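Local atomic coordinates of ditrans,polycis-undecaprenyl-diphosphate synthase ((2E,6E)-farnesyl-diphosphate specific) (Acinetobacter baumannii, PDB entry 6ACS), a protein that probably condenses isopentenyl diphosphate units onto farnesyl diphosphate to make undecaprenyl diphosphate, the precursor of the lipid carrier for bacterial cell-wall polysaccharides. Residues 10-15 / 54-59; 99-104 / 131-136; 182-187 / 204-209. All coordinates share one frame; numbering follows the deposited sequence. Where two conformers were deposited one is given.

Interaction 1: residues 10-15 / 54-59; sequences PQHVAI and VRALTV
His12 and Ala56 open a parallel strand pair at the middle of the six-stranded parallel sheet of the cis-prenyltransferase fold; helix 42-52 carries the chain from strand 12-17 towards strand 56-61. The short segments 12-15 and 56-59 run 13° apart with axes 4.7 Å from each other. The ladder alternates as parallel strands require: Val13 N donates to Ala56 O, Thr58 N to Val13 O and Ile15 N to Thr58 O. Before the strands, Gln11 O takes the N-H of Arg55 and, weakly, that of Ala56.

The His12 side chain carries the polar part of the contact. Its CB passes beside Ala56 O, and CG stands anti to the backbone N (chi1 -174°), which swings the imidazole across strand 56-59. There CG and CD2 lie against the methyl of Ala56, a CH-pi contact with Ala56 CB over one face, 3.6 Å from the centroid of the His12 ring. At the ring edge, near its plane, NE2 of His12 meets Thr58 OG1 at 2.7 Å, a hydrogen bond in which either atom could be the donor; His12 CE1 lies 3.6 Å from the same Thr58 OG1. ND1 bonds to Pro179 O, so both ring nitrogens are engaged and the rotation of the buried imidazole is fixed.

The opposite face of the sheet is aliphatic and packs on helices 42-52 and 218-235. Val13 CG2 meets Val54 CG1 at 4.1 Å, the two side chains crossing at about a right angle. Leu57 CD1 fits between Val13 and Ile15: it lies 3.9 Å from Val13 CG1 and the same distance from Ile15 CD1.

Interaction 2: residues 99-104 / 131-136; sequences LRFIGD and LTIAVS
From Leu99-Leu131 to Ile102-Ala134 the two strands run parallel in register, their short axes 28° apart, with Arg100 N, Ile133 N, Ile102 N and Val135 N donating in turn to Leu131 O, Arg100 O, Ile133 O and Ile102 O. On the face of Arg100, Ile102, Thr132 and Ala134, the side chains of Ile102 and Thr132 cross at about a right angle. Ile102 holds CG1 between its backbone N and carbonyl carbon (chi1 57°), and this places CG1 3.7 Å from Ala134 CB while CG2 sits 3.8 Å from Thr132 CG2. In the conformer given, Arg100 passes Thr132 with its aliphatic part, CB lying 3.6 Å from Thr132 OG1, and its guanidinium continues to a salt bridge with Asp177.

On the other face Phe101 lies alongside Ile133, ring atom CD2 3.8 Å from Ile133 CB, and Leu99 CD1, likewise in one of two conformers, touches Ile133 CG1 at 4.0 Å. Helices 71-95 and 110-123 cover this face; the latter is the crossover of the beta-alpha-beta unit that joins the two strands.

Past the strands, Gly103 adopts a phi of 126°, a backbone conformation that suits glycine, and its CA comes close to Val135 O. Asp104 N then bonds to Ser136 O at 3.0 Å from above the carbonyl plane, and a water donates to Val135 O and weakly to Asp104 O. Backbone bonds thus run the whole length, while past the strands apolar side-chain packing gives way to polar and water-mediated contacts.

Interaction 3: residues 182-187 / 204-209; sequences DLLIRT and AELYFT. With IPA (isopropyl alcohol), chain G.
Tyr207 CG stands anti to its backbone N (chi1 179°), which lays the ring alongside Ile185, whose CG2 meets Tyr207 CD2 near the ring plane at 4.1 Å; Leu183 CD1 packs on Tyr207 CB. Arg186 CG is likewise anti to N (chi1 177°), and the extended chain beyond it carries the guanidinium away to a salt bridge with Asp18 and a hydrogen bond with Ser194 OG, while Arg186 CB rests on Phe208 CD1 at 3.9 Å. At the tyrosine tip, Tyr207 OH accepts a hydrogen bond of 3.1 Å from O2 of an isopropyl alcohol, probably left from crystallisation and also bonded to His223 NE2.

Leu184 CB meets Leu206 CD2 on the face of Arg186. Leu184 N, Tyr207 N and Arg186 N give nearly straight bonds to Glu205 O, Leu184 O and Tyr207 O. Glu205 turns its carboxylate to a salt bridge with Arg192 of the second subunit; Leu206 makes backbone hydrogen bonds to that subunit and packs on its Leu206. This outermost parallel pair of the subunit's cis-prenyltransferase sheet thus lies at the dimer interface, and it holds the predicted substrate-binding Arg186 and the predicted magnesium ligand Glu205.

In the fold
All three contacts are parallel strand pairs of one sheet, ordered 97-102, 129-134, 56-61, 12-17, 183-186, 205-208. Interaction 1 is the buried centre and touches both others: Leu57 and Val59 exchange backbone bonds with Thr132 of interaction 2, and Ala14 O bonds to Ile185 N of interaction 3. Interactions 2 and 3 hold the outer pairs, their centres about 19 Å apart, and do not touch. Interaction 2 is partly buried, with polar, hydrated strand ends; interaction 3 is buried under helix 218-235 on one face, with the second subunit along its outermost strand. A histidine-threonine bond marks the centre, while at the outer pairs charged side chains find partners elsewhere, across the dimer for Glu205.

Interaction 1: residues 10-15 / 54-59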
ATOM      1  N   PRO B  10     -10.744  14.988   2.928  1.00 23.40           N
ATOM      2  CA  PRO B  10      -9.394  14.507   2.603  1.00 24.68           C
ATOM      3  C   PRO B  10      -8.539  15.627   2.027  1.00 28.57           C
ATOM      4  O   PRO B  10      -9.035  16.518   1.328  1.00 29.00           O
ATOM      5  CB  PRO B  10      -9.640  13.411   1.558  1.00 26.66           C
ATOM      6  CG  PRO B  10     -10.928  13.808   0.900  1.00 28.17           C
ATOM      7  CD  PRO B  10     -11.761  14.521   1.973  1.00 25.26           C
ATOM      8  N   GLN B  11      -7.228  15.561   2.315  1.00 24.07           N
ATOM      9  CA  GLN B  11      -6.295  16.493   1.684  1.00 28.14           C
ATOM     10  C   GLN B  11      -5.889  16.030   0.295  1.00 24.53           C
ATOM     11  O   GLN B  11      -5.551  16.848  -0.569  1.00 25.03           O
ATOM     12  CB  GLN B  11      -5.020  16.642   2.524  1.00 33.71           C
ATOM     13  CG  GLN B  11      -5.252  16.795   4.015  1.00 45.26           C
ATOM     14  CD  GLN B  11      -4.531  17.995   4.600  1.00 55.56           C
ATOM     15  OE1 GLN B  11      -4.899  18.488   5.671  1.00 66.19           O
ATOM     16  NE2 GLN B  11      -3.507  18.475   3.904  1.00 53.02           N
ATOM     17  N   HIS B  12      -5.877  14.723   0.083  1.00 21.50           N
ATOM     18  CA  HIS B  12      -5.391  14.142  -1.160  1.00 20.36           C
ATOM     19  C   HIS B  12      -6.250  12.919  -1.467  1.00 21.53           C
ATOM     20  O   HIS B  12      -6.316  11.960  -0.682  1.00 24.11           O
ATOM     21  CB  HIS B  12      -3.905  13.799  -1.025  1.00 17.12           C
ATOM     22  CG  HIS B  12      -3.248  13.331  -2.290  1.00 20.10           C
ATOM     23  ND1 HIS B  12      -1.885  13.136  -2.368  1.00 21.56           N
ATOM     24  CD2 HIS B  12      -3.745  12.999  -3.510  1.00 18.77           C
ATOM     25  CE1 HIS B  12      -1.568  12.709  -3.581  1.00 19.13           C
ATOM     26  NE2 HIS B  12      -2.677  12.608  -4.289  1.00 22.83           N
ATOM     27  N   VAL B  13      -6.950  12.997  -2.597  1.00 20.09           N
ATOM     28  CA  VAL B  13      -7.800  11.924  -3.098  1.00 21.27           C
ATOM     29  C   VAL B  13      -7.113  11.295  -4.294  1.00 19.35           C
ATOM     30  O   VAL B  13      -6.600  12.003  -5.170  1.00 22.12           O
ATOM     31  CB  VAL B  13      -9.187  12.451  -3.511  1.00 23.19           C
ATOM     32  CG1 VAL B  13     -10.015  11.309  -4.116  1.00 23.03           C
ATOM     33  CG2 VAL B  13      -9.877  13.058  -2.314  1.00 22.61           C
ATOM     34  N   ALA B  14      -7.114   9.967  -4.344  1.00 19.65           N
ATOM     35  CA  ALA B  14      -6.599   9.237  -5.492  1.00 19.24           C
ATOM     36  C   ALA B  14      -7.718   8.380  -6.048  1.00 21.42           C
ATOM     37  O   ALA B  14      -8.534   7.866  -5.289  1.00 21.22           O
ATOM     38  CB  ALA B  14      -5.406   8.357  -5.115  1.00 18.61           C
ATOM     39  N   ILE B  15      -7.756   8.211  -7.371  1.00 22.72           N
ATOM     40  CA  ILE B  15      -8.817   7.430  -8.009  1.00 19.13           C
ATOM     41  C   ILE B  15      -8.226   6.464  -9.028  1.00 23.52           C
ATOM     42  O   ILE B  15      -7.484   6.875  -9.930  1.00 23.96           O
ATOM     43  CB  ILE B  15      -9.860   8.326  -8.704  1.00 22.75           C
ATOM     44  CG1 ILE B  15     -10.382   9.389  -7.739  1.00 23.05           C
ATOM     45  CG2 ILE B  15     -11.015   7.460  -9.224  1.00 22.40           C
ATOM     46  CD1 ILE B  15     -11.449  10.309  -8.366  1.00 25.51           C
ATOM     47  N   VAL B  54      -9.922  20.296  -1.317  1.00 28.64           N
ATOM     48  CA  VAL B  54      -8.967  19.202  -1.485  1.00 28.36           C
ATOM     49  C   VAL B  54      -7.697  19.756  -2.114  1.00 28.20           C
ATOM     50  O   VAL B  54      -7.753  20.506  -3.092  1.00 29.60           O
ATOM     51  CB  VAL B  54      -9.584  18.096  -2.355  1.00 27.24           C
ATOM     52  CG1 VAL B  54      -8.559  16.979  -2.636  1.00 25.85           C
ATOM     53  CG2 VAL B  54     -10.828  17.524  -1.708  1.00 28.54           C
ATOM     54  N   ARG B  55      -6.542  19.400  -1.553  1.00 24.77           N
ATOM     55  CA  ARG B  55      -5.287  19.962  -2.042  1.00 25.58           C
ATOM     56  C   ARG B  55      -4.709  19.212  -3.237  1.00 26.48           C
ATOM     57  O   ARG B  55      -3.938  19.796  -4.011  1.00 27.57           O
ATOM     58  CB  ARG B  55      -4.243  19.979  -0.927  1.00 33.28           C
ATOM     59  CG  ARG B  55      -4.631  20.884   0.227  1.00 46.41           C
ATOM     60  CD  ARG B  55      -3.517  20.986   1.244  1.00 62.16           C
ATOM     61  NE  ARG B  55      -3.645  22.192   2.060  1.00 74.95           N
ATOM     62  CZ  ARG B  55      -3.159  23.383   1.719  1.00 81.64           C
ATOM     63  NH1 ARG B  55      -2.513  23.539   0.568  1.00 82.13           N
ATOM     64  NH2 ARG B  55      -3.322  24.423   2.528  1.00 84.43           N
ATOM     65  N   ALA B  56      -5.036  17.927  -3.391  1.00 24.60           N
ATOM     66  CA  ALA B  56      -4.450  17.123  -4.452  1.00 26.49           C
ATOM     67  C   ALA B  56      -5.428  16.037  -4.874  1.00 24.03           C
ATOM     68  O   ALA B  56      -6.078  15.418  -4.034  1.00 22.38           O
ATOM     69  CB  ALA B  56      -3.135  16.473  -4.007  1.00 22.66           C
ATOM     70  N   LEU B  57      -5.520  15.824  -6.178  1.00 20.23           N
ATOM     71  CA  LEU B  57      -6.300  14.742  -6.772  1.00 20.34           C
ATOM     72  C   LEU B  57      -5.402  14.036  -7.770  1.00 24.04           C
ATOM     73  O   LEU B  57      -4.859  14.685  -8.672  1.00 24.89           O
ATOM     74  CB  LEU B  57      -7.552  15.286  -7.473  1.00 22.96           C
ATOM     75  CG  LEU B  57      -8.340  14.281  -8.305  1.00 23.65           C
ATOM     76  CD1 LEU B  57      -8.931  13.187  -7.401  1.00 24.42           C
ATOM     77  CD2 LEU B  57      -9.423  15.022  -9.082  1.00 27.45           C
ATOM     78  N   THR B  58      -5.228  12.726  -7.603  1.00 20.62           N
ATOM     79  CA  THR B  58      -4.328  11.938  -8.448  1.00 21.86           C
ATOM     80  C   THR B  58      -5.106  10.779  -9.063  1.00 24.09           C
ATOM     81  O   THR B  58      -5.741  10.012  -8.331  1.00 24.28           O
ATOM     82  CB  THR B  58      -3.139  11.415  -7.620  1.00 21.89           C
ATOM     83  OG1 THR B  58      -2.452  12.529  -7.017  1.00 21.14           O
ATOM     84  CG2 THR B  58      -2.178  10.588  -8.487  1.00 20.75           C
ATOM     85  N   VAL B  59      -5.061  10.640 -10.391  1.00 22.02           N
ATOM     86  CA  VAL B  59      -5.922   9.675 -11.072  1.00 23.00           C
ATOM     87  C   VAL B  59      -5.107   8.741 -11.962  1.00 26.41           C
ATOM     88  O   VAL B  59      -4.062   9.110 -12.514  1.00 27.29           O
ATOM     89  CB  VAL B  59      -7.034  10.384 -11.881  1.00 25.52           C
ATOM     90  CG1 VAL B  59      -7.826  11.310 -10.971  1.00 26.81           C
ATOM     91  CG2 VAL B  59      -6.451  11.117 -13.053  1.00 26.25           C
TER

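Interaction 2: residues 99-104 / 131-136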
ATOM      1  N   LEU B  99      -1.292  21.237 -13.082  1.00 31.11           N
ATOM      2  CA  LEU B  99      -1.262  19.908 -13.674  1.00 30.34           C
ATOM      3  C   LEU B  99       0.108  19.268 -13.478  1.00 31.83           C
ATOM      4  O   LEU B  99       1.144  19.919 -13.658  1.00 34.03           O
ATOM      5  CB  LEU B  99      -1.589  19.992 -15.164  1.00 36.88           C
ATOM      6  CG  LEU B  99      -1.939  18.715 -15.920  0.51 36.07           C
ATOM      7  CD1 LEU B  99      -3.011  17.928 -15.184  0.51 34.15           C
ATOM      8  CD2 LEU B  99      -2.402  19.082 -17.316  0.51 36.62           C
ATOM      9  N   ARG B 100       0.106  17.981 -13.125  1.00 25.85           N
ATOM     10  CA  ARG B 100       1.331  17.221 -12.931  1.00 27.89           C
ATOM     11  C   ARG B 100       1.154  15.836 -13.540  1.00 23.05           C
ATOM     12  O   ARG B 100       0.034  15.337 -13.658  1.00 27.51           O
ATOM     13  CB  ARG B 100       1.660  17.125 -11.432  1.00 32.31           C
ATOM     14  CG  ARG B 100       3.027  16.563 -11.131  0.51 36.18           C
ATOM     15  CD  ARG B 100       3.299  16.461  -9.630  0.51 35.61           C
ATOM     16  NE  ARG B 100       3.289  17.751  -8.949  0.51 35.24           N
ATOM     17  CZ  ARG B 100       3.821  17.963  -7.748  0.51 33.75           C
ATOM     18  NH1 ARG B 100       4.415  16.968  -7.099  0.51 31.71           N
ATOM     19  NH2 ARG B 100       3.759  19.168  -7.196  0.51 33.09           N
ATOM     20  N   PHE B 101       2.265  15.221 -13.948  1.00 23.82           N
ATOM     21  CA  PHE B 101       2.229  13.868 -14.479  1.00 25.59           C
ATOM     22  C   PHE B 101       3.236  13.022 -13.719  1.00 27.90           C
ATOM     23  O   PHE B 101       4.328  13.498 -13.390  1.00 25.73           O
ATOM     24  CB  PHE B 101       2.533  13.861 -15.978  1.00 27.15           C
ATOM     25  CG  PHE B 101       1.601  14.726 -16.763  1.00 25.24           C
ATOM     26  CD1 PHE B 101       1.903  16.062 -16.977  1.00 27.42           C
ATOM     27  CD2 PHE B 101       0.389  14.221 -17.220  1.00 26.36           C
ATOM     28  CE1 PHE B 101       1.030  16.883 -17.679  1.00 31.76           C
ATOM     29  CE2 PHE B 101      -0.501  15.040 -17.928  1.00 27.54           C
ATOM     30  CZ  PHE B 101      -0.174  16.367 -18.151  1.00 31.71           C
ATOM     31  N   ILE B 102       2.845  11.790 -13.389  1.00 23.96           N
ATOM     32  CA  ILE B 102       3.789  10.856 -12.779  1.00 23.79           C
ATOM     33  C   ILE B 102       3.838   9.594 -13.622  1.00 24.84           C
ATOM     34  O   ILE B 102       2.885   9.257 -14.334  1.00 25.64           O
ATOM     35  CB  ILE B 102       3.447  10.499 -11.320  1.00 23.77           C
ATOM     36  CG1 ILE B 102       2.033   9.922 -11.257  1.00 23.80           C
ATOM     37  CG2 ILE B 102       3.618  11.736 -10.414  1.00 25.50           C
ATOM     38  CD1 ILE B 102       1.596   9.529  -9.835  1.00 25.85           C
ATOM     39  N   GLY B 103       4.972   8.904 -13.549  1.00 24.63           N
ATOM     40  CA  GLY B 103       5.192   7.702 -14.321  1.00 25.98           C
ATOM     41  C   GLY B 103       6.467   7.781 -15.127  1.00 31.03           C
ATOM     42  O   GLY B 103       7.184   8.781 -15.129  1.00 27.55           O
ATOM     43  N   ASP B 104       6.745   6.684 -15.817  1.00 26.88           N
ATOM     44  CA  ASP B 104       7.941   6.537 -16.631  1.00 31.27           C
ATOM     45  C   ASP B 104       7.759   7.327 -17.913  1.00 34.94           C
ATOM     46  O   ASP B 104       6.791   7.107 -18.649  1.00 36.72           O
ATOM     47  CB  ASP B 104       8.155   5.054 -16.908  1.00 32.90           C
ATOM     48  CG  ASP B 104       9.469   4.743 -17.607  1.00 38.64           C
ATOM     49  OD1 ASP B 104      10.232   5.651 -18.014  1.00 40.63           O
ATOM     50  OD2 ASP B 104       9.731   3.531 -17.738  1.00 41.70           O
ATOM     51  N   LEU B 131      -3.693  18.578  -9.726  1.00 25.87           N
ATOM     52  CA  LEU B 131      -4.257  17.425 -10.407  1.00 25.63           C
ATOM     53  C   LEU B 131      -3.111  16.652 -11.056  1.00 23.72           C
ATOM     54  O   LEU B 131      -2.406  17.184 -11.919  1.00 25.32           O
ATOM     55  CB  LEU B 131      -5.282  17.863 -11.456  1.00 25.01           C
ATOM     56  CG  LEU B 131      -5.800  16.760 -12.396  1.00 23.39           C
ATOM     57  CD1 LEU B 131      -6.525  15.686 -11.606  1.00 25.63           C
ATOM     58  CD2 LEU B 131      -6.731  17.347 -13.453  1.00 27.66           C
ATOM     59  N   THR B 132      -2.903  15.416 -10.620  1.00 22.49           N
ATOM     60  CA  THR B 132      -1.836  14.580 -11.154  1.00 22.12           C
ATOM     61  C   THR B 132      -2.434  13.450 -11.976  1.00 24.59           C
ATOM     62  O   THR B 132      -3.331  12.736 -11.504  1.00 24.30           O
ATOM     63  CB  THR B 132      -0.969  14.011 -10.030  1.00 22.97           C
ATOM     64  OG1 THR B 132      -0.358  15.100  -9.319  1.00 25.09           O
ATOM     65  CG2 THR B 132       0.130  13.105 -10.617  1.00 22.71           C
ATOM     66  N   ILE B 133      -1.939  13.298 -13.204  1.00 21.98           N
ATOM     67  CA  ILE B 133      -2.322  12.213 -14.102  1.00 22.73           C
ATOM     68  C   ILE B 133      -1.168  11.220 -14.144  1.00 24.55           C
ATOM     69  O   ILE B 133      -0.028  11.579 -14.481  1.00 25.20           O
ATOM     70  CB  ILE B 133      -2.652  12.728 -15.515  1.00 26.22           C
ATOM     71  CG1 ILE B 133      -3.600  13.934 -15.464  1.00 29.51           C
ATOM     72  CG2 ILE B 133      -3.161  11.587 -16.386  1.00 26.43           C
ATOM     73  CD1 ILE B 133      -4.918  13.684 -14.799  1.00 32.35           C
ATOM     74  N   ALA B 134      -1.461   9.974 -13.780  1.00 23.09           N
ATOM     75  CA  ALA B 134      -0.464   8.911 -13.781  1.00 23.95           C
ATOM     76  C   ALA B 134      -0.466   8.268 -15.160  1.00 25.41           C
ATOM     77  O   ALA B 134      -1.490   7.738 -15.599  1.00 29.47           O
ATOM     78  CB  ALA B 134      -0.764   7.894 -12.677  1.00 25.59           C
ATOM     79  N   VAL B 135       0.669   8.346 -15.854  1.00 24.56           N
ATOM     80  CA  VAL B 135       0.811   7.841 -17.216  1.00 25.29           C
ATOM     81  C   VAL B 135       2.012   6.909 -17.237  1.00 25.65           C
ATOM     82  O   VAL B 135       3.105   7.301 -16.815  1.00 26.68           O
ATOM     83  CB  VAL B 135       1.010   8.987 -18.228  1.00 28.50           C
ATOM     84  CG1 VAL B 135       1.159   8.437 -19.651  1.00 31.78           C
ATOM     85  CG2 VAL B 135      -0.125  10.021 -18.125  1.00 28.09           C
ATOM     86  N   SER B 136       1.814   5.685 -17.738  1.00 25.60           N
ATOM     87  CA  SER B 136       2.867   4.665 -17.708  1.00 29.53           C
ATOM     88  C   SER B 136       3.451   4.556 -16.308  1.00 28.30           C
ATOM     89  O   SER B 136       4.674   4.511 -16.116  1.00 25.16           O
ATOM     90  CB  SER B 136       3.974   4.953 -18.729  1.00 37.23           C
ATOM     91  OG  SER B 136       3.477   4.833 -20.050  1.00 41.34           O
TER
HETATM   92  O   HOH W   1       4.720   9.382 -17.553  1.00 32.31           O

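Interaction 3: residues 182-187 / 204-209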
ATOM      1  N   ASP B 182      -5.037  10.436   1.442  1.00 19.41           N
ATOM      2  CA  ASP B 182      -5.976  10.180   2.531  1.00 22.92           C
ATOM      3  C   ASP B 182      -7.101   9.262   2.120  1.00 20.62           C
ATOM      4  O   ASP B 182      -7.647   8.521   2.965  1.00 20.38           O
ATOM      5  CB  ASP B 182      -6.630  11.483   2.997  1.00 29.65           C
ATOM      6  CG  ASP B 182      -5.664  12.438   3.576  1.00 43.57           C
ATOM      7  OD1 ASP B 182      -4.835  12.027   4.416  1.00 50.31           O
ATOM      8  OD2 ASP B 182      -5.741  13.611   3.196  1.00 49.50           O
ATOM      9  N   LEU B 183      -7.517   9.371   0.862  1.00 20.20           N
ATOM     10  CA  LEU B 183      -8.640   8.581   0.382  1.00 19.53           C
ATOM     11  C   LEU B 183      -8.307   8.058  -1.001  1.00 20.40           C
ATOM     12  O   LEU B 183      -7.994   8.848  -1.893  1.00 20.64           O
ATOM     13  CB  LEU B 183      -9.906   9.438   0.308  1.00 17.99           C
ATOM     14  CG  LEU B 183     -11.109   8.785  -0.383  1.00 20.01           C
ATOM     15  CD1 LEU B 183     -11.610   7.545   0.388  1.00 20.04           C
ATOM     16  CD2 LEU B 183     -12.239   9.822  -0.496  1.00 21.73           C
ATOM     17  N   LEU B 184      -8.411   6.744  -1.192  1.00 19.30           N
ATOM     18  CA  LEU B 184      -8.206   6.151  -2.508  1.00 19.36           C
ATOM     19  C   LEU B 184      -9.501   5.457  -2.899  1.00 23.78           C
ATOM     20  O   LEU B 184      -9.958   4.563  -2.188  1.00 23.57           O
ATOM     21  CB  LEU B 184      -7.024   5.177  -2.500  1.00 21.11           C
ATOM     22  CG  LEU B 184      -6.626   4.537  -3.840  1.00 24.13           C
ATOM     23  CD1 LEU B 184      -5.148   4.128  -3.766  1.00 31.09           C
ATOM     24  CD2 LEU B 184      -7.499   3.349  -4.180  1.00 24.02           C
ATOM     25  N   ILE B 185     -10.054   5.833  -4.050  1.00 19.16           N
ATOM     26  CA  ILE B 185     -11.294   5.270  -4.583  1.00 19.56           C
ATOM     27  C   ILE B 185     -10.935   4.339  -5.723  1.00 22.16           C
ATOM     28  O   ILE B 185     -10.186   4.729  -6.624  1.00 22.39           O
ATOM     29  CB  ILE B 185     -12.214   6.387  -5.103  1.00 21.20           C
ATOM     30  CG1 ILE B 185     -12.676   7.264  -3.960  1.00 22.25           C
ATOM     31  CG2 ILE B 185     -13.400   5.827  -5.916  1.00 21.76           C
ATOM     32  CD1 ILE B 185     -13.235   8.595  -4.439  1.00 23.45           C
ATOM     33  N   ARG B 186     -11.511   3.146  -5.729  1.00 22.51           N
ATOM     34  CA  ARG B 186     -11.398   2.290  -6.901  1.00 24.53           C
ATOM     35  C   ARG B 186     -12.783   1.902  -7.385  1.00 25.55           C
ATOM     36  O   ARG B 186     -13.546   1.269  -6.648  1.00 24.67           O
ATOM     37  CB  ARG B 186     -10.592   1.038  -6.626  1.00 22.86           C
ATOM     38  CG  ARG B 186     -10.617   0.222  -7.880  1.00 27.18           C
ATOM     39  CD  ARG B 186      -9.729  -0.909  -7.868  1.00 30.56           C
ATOM     40  NE  ARG B 186      -9.846  -1.599  -9.151  1.00 30.47           N
ATOM     41  CZ  ARG B 186      -8.897  -2.378  -9.634  1.00 29.33           C
ATOM     42  NH1 ARG B 186      -7.793  -2.551  -8.937  1.00 33.53           N
ATOM     43  NH2 ARG B 186      -9.064  -2.995 -10.797  1.00 30.40           N
ATOM     44  N   THR B 187     -13.078   2.238  -8.641  1.00 25.50           N
ATOM     45  CA  THR B 187     -14.330   1.867  -9.277  1.00 25.13           C
ATOM     46  C   THR B 187     -14.155   0.534 -10.002  1.00 23.98           C
ATOM     47  O   THR B 187     -13.058  -0.024 -10.077  1.00 26.05           O
ATOM     48  CB  THR B 187     -14.781   2.976 -10.245  1.00 28.81           C
ATOM     49  OG1 THR B 187     -13.823   3.107 -11.311  1.00 27.84           O
ATOM     50  CG2 THR B 187     -14.856   4.307  -9.513  1.00 27.56           C
ATOM     51  N   ALA B 204      -4.007   5.437   3.524  1.00 17.76           N
ATOM     52  CA  ALA B 204      -5.247   5.903   2.905  1.00 20.97           C
ATOM     53  C   ALA B 204      -6.439   5.040   3.304  1.00 20.10           C
ATOM     54  O   ALA B 204      -6.337   3.808   3.393  1.00 18.96           O
ATOM     55  CB  ALA B 204      -5.133   5.889   1.377  1.00 20.06           C
ATOM     56  N   GLU B 205      -7.581   5.692   3.538  1.00 17.95           N
ATOM     57  CA  GLU B 205      -8.841   4.956   3.535  1.00 16.29           C
ATOM     58  C   GLU B 205      -9.121   4.488   2.121  1.00 18.98           C
ATOM     59  O   GLU B 205      -8.982   5.254   1.171  1.00 21.99           O
ATOM     60  CB  GLU B 205     -10.001   5.840   3.993  1.00 19.49           C
ATOM     61  CG  GLU B 205      -9.929   6.206   5.475  1.00 20.24           C
ATOM     62  CD  GLU B 205     -10.281   5.005   6.350  1.00 22.08           C
ATOM     63  OE1 GLU B 205     -10.832   4.010   5.815  1.00 24.72           O
ATOM     64  OE2 GLU B 205     -10.031   5.064   7.569  1.00 23.48           O
ATOM     65  N   LEU B 206      -9.568   3.248   1.988  1.00 20.89           N
ATOM     66  CA  LEU B 206      -9.788   2.633   0.687  1.00 19.95           C
ATOM     67  C   LEU B 206     -11.290   2.501   0.477  1.00 23.24           C
ATOM     68  O   LEU B 206     -11.986   1.938   1.323  1.00 23.25           O
ATOM     69  CB  LEU B 206      -9.106   1.269   0.614  1.00 21.20           C
ATOM     70  CG  LEU B 206      -7.610   1.328   0.957  1.00 21.63           C
ATOM     71  CD1 LEU B 206      -7.023  -0.058   0.877  1.00 24.88           C
ATOM     72  CD2 LEU B 206      -6.854   2.297   0.008  1.00 22.27           C
ATOM     73  N   TYR B 207     -11.786   3.045  -0.629  1.00 21.64           N
ATOM     74  CA  TYR B 207     -13.211   3.058  -0.925  1.00 20.22           C
ATOM     75  C   TYR B 207     -13.430   2.315  -2.232  1.00 22.76           C
ATOM     76  O   TYR B 207     -12.925   2.741  -3.274  1.00 25.09           O
ATOM     77  CB  TYR B 207     -13.721   4.492  -1.012  1.00 22.64           C
ATOM     78  CG  TYR B 207     -15.194   4.585  -1.335  1.00 25.90           C
ATOM     79  CD1 TYR B 207     -16.140   4.546  -0.318  1.00 28.98           C
ATOM     80  CD2 TYR B 207     -15.635   4.731  -2.648  1.00 29.85           C
ATOM     81  CE1 TYR B 207     -17.480   4.648  -0.599  1.00 32.60           C
ATOM     82  CE2 TYR B 207     -16.981   4.836  -2.937  1.00 31.71           C
ATOM     83  CZ  TYR B 207     -17.895   4.785  -1.905  1.00 36.95           C
ATOM     84  OH  TYR B 207     -19.239   4.883  -2.170  1.00 45.10           O
ATOM     85  N   PHE B 208     -14.163   1.207  -2.175  1.00 23.83           N
ATOM     86  CA  PHE B 208     -14.416   0.382  -3.349  1.00 23.58           C
ATOM     87  C   PHE B 208     -15.878   0.502  -3.761  1.00 27.68           C
ATOM     88  O   PHE B 208     -16.767   0.502  -2.905  1.00 26.17           O
ATOM     89  CB  PHE B 208     -14.066  -1.072  -3.046  1.00 25.13           C
ATOM     90  CG  PHE B 208     -12.607  -1.275  -2.713  1.00 24.39           C
ATOM     91  CD1 PHE B 208     -11.666  -1.314  -3.715  1.00 25.63           C
ATOM     92  CD2 PHE B 208     -12.185  -1.361  -1.393  1.00 31.58           C
ATOM     93  CE1 PHE B 208     -10.302  -1.482  -3.419  1.00 30.48           C
ATOM     94  CE2 PHE B 208     -10.827  -1.524  -1.091  1.00 30.37           C
ATOM     95  CZ  PHE B 208      -9.898  -1.585  -2.099  1.00 29.31           C
ATOM     96  N   THR B 209     -16.124   0.604  -5.067  1.00 26.13           N
ATOM     97  CA  THR B 209     -17.490   0.642  -5.579  1.00 24.94           C
ATOM     98  C   THR B 209     -17.611  -0.236  -6.813  1.00 27.04           C
ATOM     99  O   THR B 209     -16.688  -0.305  -7.626  1.00 26.91           O
ATOM    100  CB  THR B 209     -17.938   2.079  -5.906  1.00 28.65           C
ATOM    101  OG1 THR B 209     -19.248   2.048  -6.479  1.00 29.33           O
ATOM    102  CG2 THR B 209     -16.977   2.790  -6.879  1.00 28.55           C
TER
HETATM  103  C1  IPA G 301     -19.945   2.702   2.055  1.00 62.39           C
HETATM  104  C2  IPA G 301     -19.965   1.895   0.764  1.00 63.80           C
HETATM  105  C3  IPA G 301     -18.574   1.333   0.488  1.00 62.85           C
HETATM  106  O2  IPA G 301     -20.373   2.733  -0.296  1.00 63.15           O